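Local coordinates for SusD superfamily protein (Bacteroides vulgatus, PDB 3MYV) that probably binds polysaccharide at the outer membrane of the gut bacterium Bacteroides vulgatus, at residues Trp265-Val279 / Asn302-Leu315. Sequence-based numbering, arbitrary orientation. Where two conformers were deposited one is given.
Sequences WGYLLNWYGYQKGFV and NKYAGKTVWWLYKL
The backbones come close at Phe-278 and Trp-311, CA atoms 4.3 Å apart, where strand 277-279 crosses strand 307-312 at 102°. The one direct hydrogen bond between the segments, Val-279 N to Trp-310 O (3.0 Å), is weak, and side chains and waters do most of the joining. Trp-271, its CG anti to the backbone N (chi1 177°), reaches from the 270-273 beta turn into the hairpin. Its CB sits over the face of the Trp-311 five-membered ring, 3.3 Å from the centroid, a close CH-pi contact. The Trp-271 indole is sandwiched: the amide of Asn-302 stacks on one face, planes 14° apart, and Gln-275 NE2 lies over the other. With an alanine here, the Asn-302 amide would probably lose its stacking partner and a gap would open beside Val-309 and Tyr-304. Next to it, Phe-278 turns its edge to the face of Tyr-304, centroids 4.9 Å apart, while Val-309 CG2 covers a Phe-278 face. One water accepts from both Trp-311 NE1 (2.9 Å) and Asn-302 ND2; another joins Leu-269 O and Gly-277 O to Leu-312 N. Strand 277-279 pairs with strand 48-50. The contact packs aromatic side chains of an Asx turn (Asn-270 OD1 to Tyr-272 N) and the following strand against a type I' beta hairpin.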
loop_
_atom_site.group_PDB
_atom_site.type_symbol
_atom_site.label_atom_id
_atom_site.label_comp_id
_atom_site.label_asym_id
_atom_site.label_seq_id
_atom_site.Cartn_x
_atom_site.Cartn_y
_atom_site.Cartn_z
ATOM N N TRP A 265 0.301 13.416 -1.598
ATOM C CA TRP A 265 1.570 12.763 -1.959
ATOM C C TRP A 265 2.207 13.359 -3.223
ATOM O O TRP A 265 3.422 13.556 -3.276
ATOM C CB TRP A 265 1.297 11.272 -2.171
ATOM C CG TRP A 265 2.495 10.328 -2.278
ATOM C CD1 TRP A 265 2.643 9.343 -3.202
ATOM C CD2 TRP A 265 3.632 10.232 -1.405
ATOM N NE1 TRP A 265 3.796 8.637 -2.973
ATOM C CE2 TRP A 265 4.413 9.142 -1.862
ATOM C CE3 TRP A 265 4.053 10.925 -0.265
ATOM C CZ2 TRP A 265 5.598 8.773 -1.256
ATOM C CZ3 TRP A 265 5.238 10.541 0.349
ATOM C CH2 TRP A 265 5.992 9.480 -0.145
ATOM N N GLY A 266 1.379 13.665 -4.222
ATOM C CA GLY A 266 1.846 14.293 -5.448
ATOM C C GLY A 266 2.547 15.625 -5.264
ATOM O O GLY A 266 3.531 15.911 -5.931
ATOM N N TYR A 267 2.069 16.434 -4.336
ATOM C CA TYR A 267 2.688 17.721 -4.065
ATOM C C TYR A 267 3.858 17.614 -3.109
ATOM O O TYR A 267 4.864 18.310 -3.269
ATOM C CB TYR A 267 1.641 18.708 -3.556
ATOM C CG TYR A 267 2.010 20.160 -3.647
ATOM C CD1 TYR A 267 2.720 20.789 -2.628
ATOM C CD2 TYR A 267 1.585 20.948 -4.718
ATOM C CE1 TYR A 267 3.016 22.159 -2.682
ATOM C CE2 TYR A 267 1.889 22.285 -4.782
ATOM C CZ TYR A 267 2.605 22.909 -3.757
ATOM O OH TYR A 267 2.875 24.285 -3.822
ATOM N N LEU A 268 3.778 16.680 -2.165
ATOM C CA LEU A 268 4.892 16.472 -1.224
ATOM C C LEU A 268 6.156 15.961 -1.899
ATOM O O LEU A 268 7.253 16.376 -1.541
ATOM C CB LEU A 268 4.476 15.497 -0.132
ATOM C CG LEU A 268 3.316 15.917 0.763
ATOM C CD1 LEU A 268 3.005 14.719 1.691
ATOM C CD2 LEU A 268 3.657 17.157 1.552
ATOM N N LEU A 269 6.024 15.038 -2.853
ATOM C CA LEU A 269 7.198 14.445 -3.516
ATOM C C LEU A 269 7.801 15.380 -4.576
ATOM O O LEU A 269 8.913 15.175 -5.038
ATOM C CB LEU A 269 6.853 13.116 -4.187
ATOM C CG LEU A 269 6.707 11.864 -3.309
ATOM C CD1 LEU A 269 6.709 10.643 -4.190
ATOM C CD2 LEU A 269 7.819 11.756 -2.269
ATOM N N ASN A 270 7.030 16.346 -5.017
ATOM C CA ASN A 270 7.452 17.179 -6.148
ATOM C C ASN A 270 8.472 18.238 -5.722
ATOM O O ASN A 270 8.273 18.965 -4.746
ATOM C CB ASN A 270 6.227 17.835 -6.780
ATOM C CG ASN A 270 6.492 18.363 -8.136
ATOM O OD1 ASN A 270 7.122 19.419 -8.301
ATOM N ND2 ASN A 270 5.954 17.672 -9.160
ATOM N N TRP A 271 9.541 18.344 -6.498
ATOM C CA TRP A 271 10.630 19.277 -6.223
ATOM C C TRP A 271 10.101 20.712 -6.141
ATOM O O TRP A 271 10.556 21.506 -5.313
ATOM C CB TRP A 271 11.691 19.178 -7.331
ATOM C CG TRP A 271 12.825 20.138 -7.194
ATOM C CD1 TRP A 271 12.893 21.403 -7.689
ATOM C CD2 TRP A 271 14.043 19.916 -6.480
ATOM N NE1 TRP A 271 14.070 21.987 -7.326
ATOM C CE2 TRP A 271 14.806 21.093 -6.592
ATOM C CE3 TRP A 271 14.566 18.827 -5.753
ATOM C CZ2 TRP A 271 16.065 21.225 -6.008
ATOM C CZ3 TRP A 271 15.822 18.954 -5.178
ATOM C CH2 TRP A 271 16.556 20.143 -5.309
ATOM N N TYR A 272 9.133 21.001 -7.009
ATOM C CA TYR A 272 8.528 22.334 -7.124
ATOM C C TYR A 272 7.359 22.570 -6.163
ATOM O O TYR A 272 6.805 23.677 -6.126
ATOM C CB TYR A 272 8.083 22.554 -8.558
ATOM C CG TYR A 272 9.264 22.419 -9.484
ATOM C CD1 TYR A 272 10.187 23.449 -9.606
ATOM C CD2 TYR A 272 9.496 21.225 -10.162
ATOM C CE1 TYR A 272 11.327 23.312 -10.400
ATOM C CE2 TYR A 272 10.611 21.069 -10.982
ATOM C CZ TYR A 272 11.516 22.114 -11.103
ATOM O OH TYR A 272 12.618 21.940 -11.890
ATOM N N GLY A 273 6.989 21.524 -5.422
ATOM C CA GLY A 273 5.911 21.564 -4.422
ATOM C C GLY A 273 6.537 21.727 -3.043
ATOM O O GLY A 273 7.228 22.704 -2.792
ATOM N N TYR A 274 6.359 20.748 -2.159
ATOM C CA TYR A 274 6.952 20.878 -0.837
ATOM C C TYR A 274 8.286 20.134 -0.673
ATOM O O TYR A 274 8.908 20.182 0.392
ATOM C CB TYR A 274 5.931 20.539 0.260
ATOM C CG TYR A 274 5.248 21.768 0.845
ATOM C CD1 TYR A 274 5.996 22.815 1.364
ATOM C CD2 TYR A 274 3.857 21.878 0.896
ATOM C CE1 TYR A 274 5.396 23.944 1.910
ATOM C CE2 TYR A 274 3.243 22.999 1.467
ATOM C CZ TYR A 274 4.020 24.033 1.970
ATOM O OH TYR A 274 3.457 25.168 2.518
ATOM N N GLN A 275 8.741 19.448 -1.720
ATOM C CA GLN A 275 10.123 18.954 -1.772
ATOM C C GLN A 275 10.511 18.143 -0.534
ATOM O O GLN A 275 11.588 18.327 0.015
ATOM C CB GLN A 275 11.065 20.144 -1.974
ATOM C CG GLN A 275 12.462 19.858 -2.542
ATOM C CD GLN A 275 13.267 21.135 -2.648
ATOM O OE1 GLN A 275 13.878 21.577 -1.679
ATOM N NE2 GLN A 275 13.219 21.775 -3.815
ATOM N N LYS A 276 9.635 17.217 -0.141
ATOM C CA LYS A 276 9.784 16.479 1.101
ATOM C C LYS A 276 10.704 15.282 1.027
ATOM O O LYS A 276 11.179 14.794 2.072
ATOM C CB LYS A 276 8.444 16.001 1.641
ATOM C CG LYS A 276 7.433 17.128 1.973
ATOM C CD LYS A 276 7.941 18.152 2.991
ATOM C CE LYS A 276 6.782 18.947 3.623
ATOM N NZ LYS A 276 7.311 19.970 4.599
ATOM N N GLY A 277 10.957 14.806 -0.182
ATOM C CA GLY A 277 11.765 13.601 -0.335
ATOM C C GLY A 277 12.313 13.425 -1.733
ATOM O O GLY A 277 11.869 14.075 -2.676
ATOM N N PHE A 278 13.299 12.531 -1.815
ATOM C CA PHE A 278 14.014 12.183 -3.043
ATOM C C PHE A 278 14.051 10.689 -3.142
ATOM O O PHE A 278 13.800 10.010 -2.144
ATOM C CB PHE A 278 15.451 12.692 -2.976
ATOM C CG PHE A 278 15.575 14.112 -2.550
ATOM C CD1 PHE A 278 14.807 15.113 -3.180
ATOM C CD2 PHE A 278 16.477 14.482 -1.567
ATOM C CE1 PHE A 278 14.939 16.420 -2.813
ATOM C CE2 PHE A 278 16.621 15.806 -1.194
ATOM C CZ PHE A 278 15.847 16.785 -1.818
ATOM N N VAL A 279 14.355 10.148 -4.332
ATOM C CA VAL A 279 14.904 8.809 -4.366
ATOM C C VAL A 279 16.309 8.880 -3.768
ATOM O O VAL A 279 16.945 9.929 -3.757
ATOM C CB VAL A 279 14.887 8.147 -5.774
ATOM C CG1 VAL A 279 13.443 8.158 -6.329
ATOM C CG2 VAL A 279 15.888 8.811 -6.746
ATOM N N ASN A 302 18.366 17.146 -9.876
ATOM C CA ASN A 302 18.554 18.519 -9.434
ATOM C C ASN A 302 19.690 18.570 -8.416
ATOM O O ASN A 302 20.501 17.628 -8.341
ATOM C CB ASN A 302 17.241 19.092 -8.886
ATOM C CG ASN A 302 17.099 20.561 -9.157
ATOM O OD1 ASN A 302 17.964 21.352 -8.783
ATOM N ND2 ASN A 302 16.011 20.942 -9.839
ATOM N N LYS A 303 19.764 19.662 -7.652
ATOM C CA LYS A 303 20.920 19.946 -6.816
ATOM C C LYS A 303 20.393 20.360 -5.456
ATOM O O LYS A 303 19.567 21.268 -5.347
ATOM C CB LYS A 303 21.748 21.070 -7.401
ATOM C CG LYS A 303 22.455 20.770 -8.718
ATOM C CD LYS A 303 23.663 19.884 -8.503
ATOM C CE LYS A 303 24.328 19.511 -9.791
ATOM N NZ LYS A 303 25.582 18.755 -9.497
ATOM N N TYR A 304 20.923 19.716 -4.429
ATOM C CA TYR A 304 20.504 19.941 -3.071
ATOM C C TYR A 304 21.685 19.743 -2.135
ATOM O O TYR A 304 22.405 18.739 -2.258
ATOM C CB TYR A 304 19.405 18.927 -2.751
ATOM C CG TYR A 304 18.618 19.243 -1.521
ATOM C CD1 TYR A 304 17.553 20.142 -1.554
ATOM C CD2 TYR A 304 18.904 18.609 -0.333
ATOM C CE1 TYR A 304 16.817 20.409 -0.401
ATOM C CE2 TYR A 304 18.172 18.859 0.804
ATOM C CZ TYR A 304 17.142 19.755 0.771
ATOM O OH TYR A 304 16.435 19.950 1.932
ATOM N N ALA A 305 21.882 20.712 -1.234
ATOM C CA ALA A 305 23.009 20.738 -0.290
ATOM C C ALA A 305 24.336 20.420 -0.994
ATOM O O ALA A 305 25.129 19.600 -0.541
ATOM C CB ALA A 305 22.736 19.782 0.913
ATOM N N GLY A 306 24.556 21.087 -2.131
ATOM C CA GLY A 306 25.806 20.996 -2.856
ATOM C C GLY A 306 26.103 19.658 -3.527
ATOM O O GLY A 306 27.241 19.410 -3.908
ATOM N N LYS A 307 25.071 18.845 -3.735
ATOM C CA LYS A 307 25.204 17.535 -4.382
ATOM C C LYS A 307 24.122 17.330 -5.438
ATOM O O LYS A 307 23.053 17.924 -5.371
ATOM C CB LYS A 307 25.014 16.428 -3.341
ATOM C CG LYS A 307 26.153 16.221 -2.396
ATOM C CD LYS A 307 25.838 15.025 -1.480
ATOM C CE LYS A 307 27.099 14.372 -0.910
ATOM N NZ LYS A 307 26.866 12.946 -0.522
ATOM N N THR A 308 24.380 16.445 -6.397
ATOM C CA THR A 308 23.322 15.993 -7.278
ATOM C C THR A 308 22.400 15.050 -6.519
ATOM O O THR A 308 22.857 14.123 -5.817
ATOM C CB THR A 308 23.889 15.296 -8.505
ATOM O OG1 THR A 308 24.781 16.191 -9.143
ATOM C CG2 THR A 308 22.785 14.885 -9.484
ATOM N N VAL A 309 21.108 15.294 -6.658
ATOM C CA VAL A 309 20.096 14.367 -6.147
ATOM C C VAL A 309 19.061 14.122 -7.237
ATOM O O VAL A 309 19.025 14.828 -8.251
ATOM C CB VAL A 309 19.384 14.870 -4.865
ATOM C CG1 VAL A 309 20.433 15.142 -3.776
ATOM C CG2 VAL A 309 18.504 16.120 -5.155
ATOM N N TRP A 310 18.230 13.112 -7.019
ATOM C CA TRP A 310 17.153 12.805 -7.942
ATOM C C TRP A 310 15.840 12.708 -7.160
ATOM O O TRP A 310 15.767 12.066 -6.094
ATOM C CB TRP A 310 17.417 11.496 -8.675
ATOM C CG TRP A 310 18.574 11.539 -9.634
ATOM C CD1 TRP A 310 18.521 11.748 -10.982
ATOM C CD2 TRP A 310 19.954 11.338 -9.314
ATOM N NE1 TRP A 310 19.784 11.716 -11.518
ATOM C CE2 TRP A 310 20.682 11.457 -10.518
ATOM C CE3 TRP A 310 20.644 11.074 -8.126
ATOM C CZ2 TRP A 310 22.058 11.320 -10.571
ATOM C CZ3 TRP A 310 22.023 10.945 -8.177
ATOM C CH2 TRP A 310 22.715 11.061 -9.395
ATOM N N TRP A 311 14.801 13.330 -7.717
ATOM C CA TRP A 311 13.473 13.250 -7.134
ATOM C C TRP A 311 12.602 12.427 -8.051
ATOM O O TRP A 311 12.938 12.197 -9.209
ATOM C CB TRP A 311 12.876 14.645 -6.848
ATOM C CG TRP A 311 12.614 15.560 -7.986
ATOM C CD1 TRP A 311 13.529 16.389 -8.588
ATOM C CD2 TRP A 311 11.357 15.821 -8.638
ATOM N NE1 TRP A 311 12.919 17.126 -9.570
ATOM C CE2 TRP A 311 11.586 16.800 -9.611
ATOM C CE3 TRP A 311 10.059 15.308 -8.489
ATOM C CZ2 TRP A 311 10.569 17.266 -10.472
ATOM C CZ3 TRP A 311 9.062 15.786 -9.305
ATOM C CH2 TRP A 311 9.314 16.750 -10.290
ATOM N N LEU A 312 11.504 11.940 -7.499
ATOM C CA LEU A 312 10.669 10.979 -8.180
ATOM C C LEU A 312 9.471 11.719 -8.765
ATOM O O LEU A 312 8.622 12.230 -8.044
ATOM C CB LEU A 312 10.157 9.888 -7.244
ATOM C CG LEU A 312 9.282 8.823 -7.918
ATOM C CD1 LEU A 312 10.095 8.031 -8.945
ATOM C CD2 LEU A 312 8.648 7.888 -6.832
ATOM N N TYR A 313 9.402 11.718 -10.080
ATOM C CA TYR A 313 8.329 12.346 -10.781
ATOM C C TYR A 313 7.374 11.284 -11.345
ATOM O O TYR A 313 7.165 11.128 -12.556
ATOM C CB TYR A 313 8.913 13.271 -11.837
ATOM C CG TYR A 313 7.921 14.220 -12.450
ATOM C CD1 TYR A 313 6.811 14.683 -11.725
ATOM C CD2 TYR A 313 8.107 14.698 -13.735
ATOM C CE1 TYR A 313 5.935 15.577 -12.269
ATOM C CE2 TYR A 313 7.191 15.603 -14.310
ATOM C CZ TYR A 313 6.118 16.019 -13.566
ATOM O OH TYR A 313 5.230 16.920 -14.108
ATOM N N LYS A 314 6.773 10.561 -10.414
ATOM C CA LYS A 314 5.813 9.529 -10.725
ATOM C C LYS A 314 4.377 10.052 -10.672
ATOM O O LYS A 314 3.506 9.496 -11.324
ATOM C CB LYS A 314 6.023 8.309 -9.807
ATOM C CG LYS A 314 5.015 7.210 -10.003
ATOM C CD LYS A 314 5.361 5.953 -9.221
ATOM C CE LYS A 314 6.103 4.935 -10.021
ATOM N NZ LYS A 314 6.398 3.600 -9.305
ATOM N N LEU A 315 4.119 11.123 -9.922
ATOM C CA LEU A 315 2.802 11.716 -9.916
ATOM C C LEU A 315 2.883 12.977 -10.771
ATOM O O LEU A 315 3.298 14.067 -10.315
ATOM C CB LEU A 315 2.352 11.996 -8.465
ATOM C CG LEU A 315 2.223 10.702 -7.621
ATOM C CD1 LEU A 315 3.521 10.369 -6.795
ATOM C CD2 LEU A 315 1.059 10.781 -6.679
HETATM O O HOH W 1 4.585 15.069 -8.283
HETATM O O HOH W 2 10.548 12.922 -4.902
HETATM O O HOH W 3 5.711 18.964 -11.783
HETATM O O HOH W 4 13.940 19.267 -11.245
HETATM O O HOH W 5 14.275 21.942 1.118
#